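Local structure of probable transcriptional regulator, AsnC family (Thermus thermophilus, 2DJW) at residues M1-V15 / P37-V49. The protein is of unknown function but is a stand-alone RAM-domain protein of the Lrp/AsnC family and can bind zinc. Numbering follows the deposited sequence.
Sequences MITAFVLIRPRGNRV and PYDLVALVRLKDV
With CG anti to the backbone N (chi1 166°) and a bend at chi3 (-51°), Arg9 folds its guanidinium back over Tyr38 in a cation-pi stack, the two planes 29° apart and CZ of Arg9 4.2 Å from the ring centroid. Leu7 CB covers the opposite face of the tyrosine by a CH-pi contact, 3.8 Å from the centroid. Arg9 also grips Pro37 O side-on: NE lies nearly in line with the carbonyl, whereas NH2, 2.9 Å from Pro37 O, approaches from above the carbonyl plane. Shortening Arg9 to an alanine would probably leave that carbonyl without either of its two arginine donors and strip one face of Tyr38. Beyond Arg9 and Tyr38 the strands pair antiparallel from Ile8-Leu40 to Ile2-Leu46, starting at a classic beta bulge, with Asp39 and Leu40 sharing Ile8 as their partner. Near the far end, Thr3 OG1 accepts from Arg45 NH1 in the guanidinium plane (2.9 Å), and Arg45 NH2 forms a salt bridge with Glu30 of the second subunit. Leu43 CD1 touches both Thr3 CG2 and Phe5 CE1. On the other face, Val6, Val44 and Leu46 meet helix 52-60, while Leu40 and Ala42 meet helix 15-22; strands 28-34 and 66-77 flank this central pair in the ferredoxin-like sheet.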
loop_
_atom_site.group_PDB
_atom_site.type_symbol
_atom_site.label_atom_id
_atom_site.label_comp_id
_atom_site.label_asym_id
_atom_site.label_seq_id
_atom_site.Cartn_x
_atom_site.Cartn_y
_atom_site.Cartn_z
ATOM N N MET A 1 27.665 18.301 -10.966
ATOM C CA MET A 1 26.260 18.693 -10.686
ATOM C C MET A 1 25.416 17.435 -10.591
ATOM O O MET A 1 25.356 16.643 -11.545
ATOM C CB MET A 1 25.720 19.610 -11.775
ATOM C CG MET A 1 24.862 20.773 -11.251
ATOM S SD MET A 1 25.841 22.155 -10.573
ATOM C CE MET A 1 24.511 23.189 -9.919
ATOM N N ILE A 2 24.810 17.228 -9.423
ATOM C CA ILE A 2 23.900 16.108 -9.219
ATOM C C ILE A 2 22.480 16.538 -9.568
ATOM O O ILE A 2 22.101 17.673 -9.321
ATOM C CB ILE A 2 23.958 15.569 -7.762
ATOM C CG1 ILE A 2 25.361 15.035 -7.451
ATOM C CG2 ILE A 2 22.907 14.492 -7.540
ATOM C CD1 ILE A 2 25.576 14.671 -5.989
ATOM N N THR A 3 21.721 15.628 -10.170
ATOM C CA THR A 3 20.302 15.821 -10.406
ATOM C C THR A 3 19.430 15.019 -9.414
ATOM O O THR A 3 19.777 13.899 -9.015
ATOM C CB THR A 3 19.942 15.501 -11.860
ATOM O OG1 THR A 3 20.611 16.440 -12.709
ATOM C CG2 THR A 3 18.441 15.615 -12.106
ATOM N N ALA A 4 18.314 15.632 -9.020
ATOM C CA ALA A 4 17.317 15.015 -8.167
ATOM C C ALA A 4 15.928 15.405 -8.662
ATOM O O ALA A 4 15.733 16.485 -9.235
ATOM C CB ALA A 4 17.522 15.456 -6.721
ATOM N N PHE A 5 14.970 14.513 -8.460
ATOM C CA PHE A 5 13.578 14.772 -8.810
ATOM C C PHE A 5 12.871 14.809 -7.480
ATOM O O PHE A 5 12.834 13.795 -6.786
ATOM C CB PHE A 5 13.003 13.650 -9.707
ATOM C CG PHE A 5 13.725 13.510 -11.030
ATOM C CD1 PHE A 5 13.276 14.188 -12.155
ATOM C CD2 PHE A 5 14.892 12.739 -11.134
ATOM C CE1 PHE A 5 13.966 14.091 -13.367
ATOM C CE2 PHE A 5 15.577 12.640 -12.344
ATOM C CZ PHE A 5 15.118 13.304 -13.464
ATOM N N VAL A 6 12.363 15.984 -7.098
ATOM C CA VAL A 6 11.658 16.127 -5.810
ATOM C C VAL A 6 10.149 16.110 -6.012
ATOM O O VAL A 6 9.571 16.957 -6.696
ATOM C CB VAL A 6 12.109 17.347 -4.948
ATOM C CG1 VAL A 6 11.548 17.230 -3.553
ATOM C CG2 VAL A 6 13.633 17.432 -4.879
ATOM N N LEU A 7 9.530 15.094 -5.434
ATOM C CA LEU A 7 8.109 14.898 -5.542
ATOM C C LEU A 7 7.434 15.550 -4.312
ATOM O O LEU A 7 7.698 15.175 -3.175
ATOM C CB LEU A 7 7.826 13.390 -5.616
ATOM C CG LEU A 7 7.918 12.560 -6.929
ATOM C CD1 LEU A 7 9.092 12.885 -7.866
ATOM C CD2 LEU A 7 7.885 11.055 -6.609
ATOM N N ILE A 8 6.569 16.535 -4.574
ATOM C CA ILE A 8 5.906 17.323 -3.520
ATOM C C ILE A 8 4.387 17.105 -3.536
ATOM O O ILE A 8 3.724 17.376 -4.546
ATOM C CB ILE A 8 6.229 18.827 -3.662
ATOM C CG1 ILE A 8 7.715 19.056 -3.929
ATOM C CG2 ILE A 8 5.772 19.644 -2.459
ATOM C CD1 ILE A 8 7.970 19.602 -5.328
ATOM N N ARG A 9 3.859 16.572 -2.437
ATOM C CA ARG A 9 2.419 16.530 -2.207
ATOM C C ARG A 9 2.002 17.679 -1.269
ATOM O O ARG A 9 2.259 17.637 -0.051
ATOM C CB ARG A 9 1.982 15.185 -1.612
ATOM C CG ARG A 9 0.547 15.182 -1.037
ATOM C CD ARG A 9 0.158 13.823 -0.511
ATOM N NE ARG A 9 0.433 12.807 -1.533
ATOM C CZ ARG A 9 1.306 11.804 -1.419
ATOM N NH1 ARG A 9 1.994 11.612 -0.293
ATOM N NH2 ARG A 9 1.465 10.976 -2.438
ATOM N N PRO A 10 1.394 18.732 -1.841
ATOM C CA PRO A 10 0.902 19.844 -1.026
ATOM C C PRO A 10 -0.532 19.630 -0.565
ATOM O O PRO A 10 -1.257 18.797 -1.145
ATOM C CB PRO A 10 0.938 21.005 -2.008
ATOM C CG PRO A 10 0.598 20.379 -3.320
ATOM C CD PRO A 10 1.140 18.962 -3.279
ATOM N N ARG A 11 -0.937 20.386 0.460
ATOM C CA ARG A 11 -2.369 20.667 0.695
ATOM C C ARG A 11 -2.936 21.208 -0.619
ATOM O O ARG A 11 -2.282 22.015 -1.299
ATOM C CB ARG A 11 -2.557 21.696 1.819
ATOM C CG ARG A 11 -4.014 21.823 2.331
ATOM C CD ARG A 11 -4.272 23.140 3.073
ATOM N NE ARG A 11 -3.400 23.269 4.231
ATOM C CZ ARG A 11 -2.643 24.326 4.509
ATOM N NH1 ARG A 11 -2.657 25.401 3.727
ATOM N NH2 ARG A 11 -1.866 24.309 5.588
ATOM N N GLY A 12 -4.120 20.731 -0.992
ATOM C CA GLY A 12 -4.734 21.051 -2.283
ATOM C C GLY A 12 -4.908 22.525 -2.624
ATOM O O GLY A 12 -4.818 22.897 -3.798
ATOM N N ASN A 13 -5.169 23.369 -1.620
ATOM C CA ASN A 13 -5.315 24.830 -1.844
ATOM C C ASN A 13 -3.979 25.587 -1.918
ATOM O O ASN A 13 -3.926 26.782 -2.305
ATOM C CB ASN A 13 -6.254 25.466 -0.806
ATOM C CG ASN A 13 -5.599 25.655 0.548
ATOM O OD1 ASN A 13 -4.773 24.851 0.975
ATOM N ND2 ASN A 13 -5.974 26.728 1.237
ATOM N N ARG A 14 -2.902 24.864 -1.600
ATOM C CA ARG A 14 -1.550 25.407 -1.616
ATOM C C ARG A 14 -0.755 25.137 -2.890
ATOM O O ARG A 14 0.347 25.664 -3.047
ATOM C CB ARG A 14 -0.779 24.861 -0.430
ATOM C CG ARG A 14 -1.362 25.238 0.917
ATOM C CD ARG A 14 -1.200 26.737 1.201
ATOM N NE ARG A 14 0.198 27.155 1.240
ATOM C CZ ARG A 14 0.617 28.394 0.983
ATOM N NH1 ARG A 14 -0.263 29.351 0.668
ATOM N NH2 ARG A 14 1.915 28.678 1.044
ATOM N N VAL A 15 -1.300 24.325 -3.793
ATOM C CA VAL A 15 -0.572 23.895 -4.993
ATOM C C VAL A 15 0.188 25.044 -5.695
ATOM O O VAL A 15 1.413 24.964 -5.874
ATOM C CB VAL A 15 -1.501 23.089 -5.996
ATOM C CG1 VAL A 15 -0.786 22.817 -7.320
ATOM C CG2 VAL A 15 -1.968 21.768 -5.374
ATOM N N PRO A 37 0.238 10.969 -8.021
ATOM C CA PRO A 37 -0.044 11.057 -6.594
ATOM C C PRO A 37 0.660 12.250 -5.891
ATOM O O PRO A 37 0.398 12.517 -4.714
ATOM C CB PRO A 37 0.481 9.714 -6.054
ATOM C CG PRO A 37 1.492 9.209 -7.081
ATOM C CD PRO A 37 1.381 10.072 -8.315
ATOM N N TYR A 38 1.557 12.936 -6.597
ATOM C CA TYR A 38 2.240 14.117 -6.062
ATOM C C TYR A 38 1.919 15.248 -7.025
ATOM O O TYR A 38 2.216 15.134 -8.205
ATOM C CB TYR A 38 3.756 13.899 -5.991
ATOM C CG TYR A 38 4.242 12.955 -4.882
ATOM C CD1 TYR A 38 4.619 13.459 -3.635
ATOM C CD2 TYR A 38 4.381 11.559 -5.101
ATOM C CE1 TYR A 38 5.087 12.624 -2.618
ATOM C CE2 TYR A 38 4.840 10.709 -4.087
ATOM C CZ TYR A 38 5.201 11.258 -2.848
ATOM O OH TYR A 38 5.668 10.471 -1.811
ATOM N N ASP A 39 1.301 16.326 -6.541
ATOM C CA ASP A 39 0.877 17.431 -7.419
ATOM C C ASP A 39 2.003 18.223 -8.027
ATOM O O ASP A 39 1.857 18.743 -9.112
ATOM C CB ASP A 39 -0.120 18.369 -6.705
ATOM C CG ASP A 39 -1.235 17.600 -6.045
ATOM O OD1 ASP A 39 -2.352 17.584 -6.621
ATOM O OD2 ASP A 39 -0.964 16.958 -4.991
ATOM N N LEU A 40 3.124 18.311 -7.335
ATOM C CA LEU A 40 4.266 19.079 -7.830
ATOM C C LEU A 40 5.519 18.206 -7.951
ATOM O O LEU A 40 5.757 17.355 -7.106
ATOM C CB LEU A 40 4.558 20.296 -6.907
ATOM C CG LEU A 40 3.505 21.409 -6.723
ATOM C CD1 LEU A 40 3.802 22.272 -5.468
ATOM C CD2 LEU A 40 3.384 22.304 -7.967
ATOM N N VAL A 41 6.319 18.444 -8.989
ATOM C CA VAL A 41 7.637 17.810 -9.112
ATOM C C VAL A 41 8.639 18.917 -9.326
ATOM O O VAL A 41 8.454 19.729 -10.242
ATOM C CB VAL A 41 7.745 16.827 -10.341
ATOM C CG1 VAL A 41 9.162 16.245 -10.462
ATOM C CG2 VAL A 41 6.743 15.699 -10.231
ATOM N N ALA A 42 9.704 18.938 -8.520
ATOM C CA ALA A 42 10.822 19.827 -8.809
ATOM C C ALA A 42 12.039 19.106 -9.394
ATOM O O ALA A 42 12.583 18.199 -8.776
ATOM C CB ALA A 42 11.234 20.644 -7.556
ATOM N N LEU A 43 12.471 19.540 -10.573
ATOM C CA LEU A 43 13.756 19.144 -11.125
ATOM C C LEU A 43 14.840 20.087 -10.583
ATOM O O LEU A 43 14.900 21.267 -10.959
ATOM C CB LEU A 43 13.722 19.179 -12.653
ATOM C CG LEU A 43 15.019 18.881 -13.406
ATOM C CD1 LEU A 43 15.469 17.447 -13.144
ATOM C CD2 LEU A 43 14.846 19.116 -14.911
ATOM N N VAL A 44 15.679 19.535 -9.704
ATOM C CA VAL A 44 16.716 20.255 -8.992
ATOM C C VAL A 44 18.114 19.873 -9.548
ATOM O O VAL A 44 18.307 18.770 -10.072
ATOM C CB VAL A 44 16.631 19.979 -7.446
ATOM C CG1 VAL A 44 17.554 20.864 -6.689
ATOM C CG2 VAL A 44 15.219 20.226 -6.907
ATOM N N ARG A 45 19.067 20.800 -9.451
ATOM C CA ARG A 45 20.462 20.550 -9.839
ATOM C C ARG A 45 21.318 20.897 -8.660
ATOM O O ARG A 45 21.222 22.012 -8.145
ATOM C CB ARG A 45 20.876 21.430 -11.026
ATOM C CG ARG A 45 19.921 21.404 -12.211
ATOM C CD ARG A 45 19.932 20.081 -12.935
ATOM N NE ARG A 45 19.284 20.239 -14.229
ATOM C CZ ARG A 45 19.016 19.253 -15.070
ATOM N NH1 ARG A 45 19.334 18.005 -14.752
ATOM N NH2 ARG A 45 18.421 19.521 -16.229
ATOM N N LEU A 46 22.140 19.954 -8.211
ATOM C CA LEU A 46 22.910 20.150 -6.979
ATOM C C LEU A 46 24.425 20.156 -7.168
ATOM O O LEU A 46 24.964 19.374 -7.950
ATOM C CB LEU A 46 22.530 19.094 -5.935
ATOM C CG LEU A 46 21.040 18.838 -5.671
ATOM C CD1 LEU A 46 20.833 17.429 -5.139
ATOM C CD2 LEU A 46 20.489 19.895 -4.707
ATOM N N LYS A 47 25.102 21.034 -6.425
ATOM C CA LYS A 47 26.569 21.027 -6.332
ATOM C C LYS A 47 27.072 19.731 -5.686
ATOM O O LYS A 47 28.025 19.126 -6.162
ATOM C CB LYS A 47 27.077 22.261 -5.557
ATOM C CG LYS A 47 28.474 22.087 -4.885
ATOM C CD LYS A 47 29.650 22.038 -5.902
ATOM C CE LYS A 47 30.706 20.962 -5.547
ATOM N NZ LYS A 47 31.387 21.157 -4.216
ATOM N N ASP A 48 26.445 19.323 -4.589
ATOM C CA ASP A 48 26.773 18.059 -3.947
ATOM C C ASP A 48 25.512 17.496 -3.354
ATOM O O ASP A 48 24.474 18.140 -3.432
ATOM C CB ASP A 48 27.874 18.201 -2.880
ATOM C CG ASP A 48 27.837 19.530 -2.151
ATOM O OD1 ASP A 48 26.749 19.999 -1.765
ATOM O OD2 ASP A 48 28.926 20.113 -1.962
ATOM N N VAL A 49 25.592 16.297 -2.779
ATOM C CA VAL A 49 24.433 15.676 -2.153
ATOM C C VAL A 49 23.921 16.561 -1.038
ATOM O O VAL A 49 22.724 16.771 -0.930
ATOM C CB VAL A 49 24.727 14.289 -1.521
ATOM C CG1 VAL A 49 23.526 13.379 -1.706
ATOM C CG2 VAL A 49 25.924 13.669 -2.137
#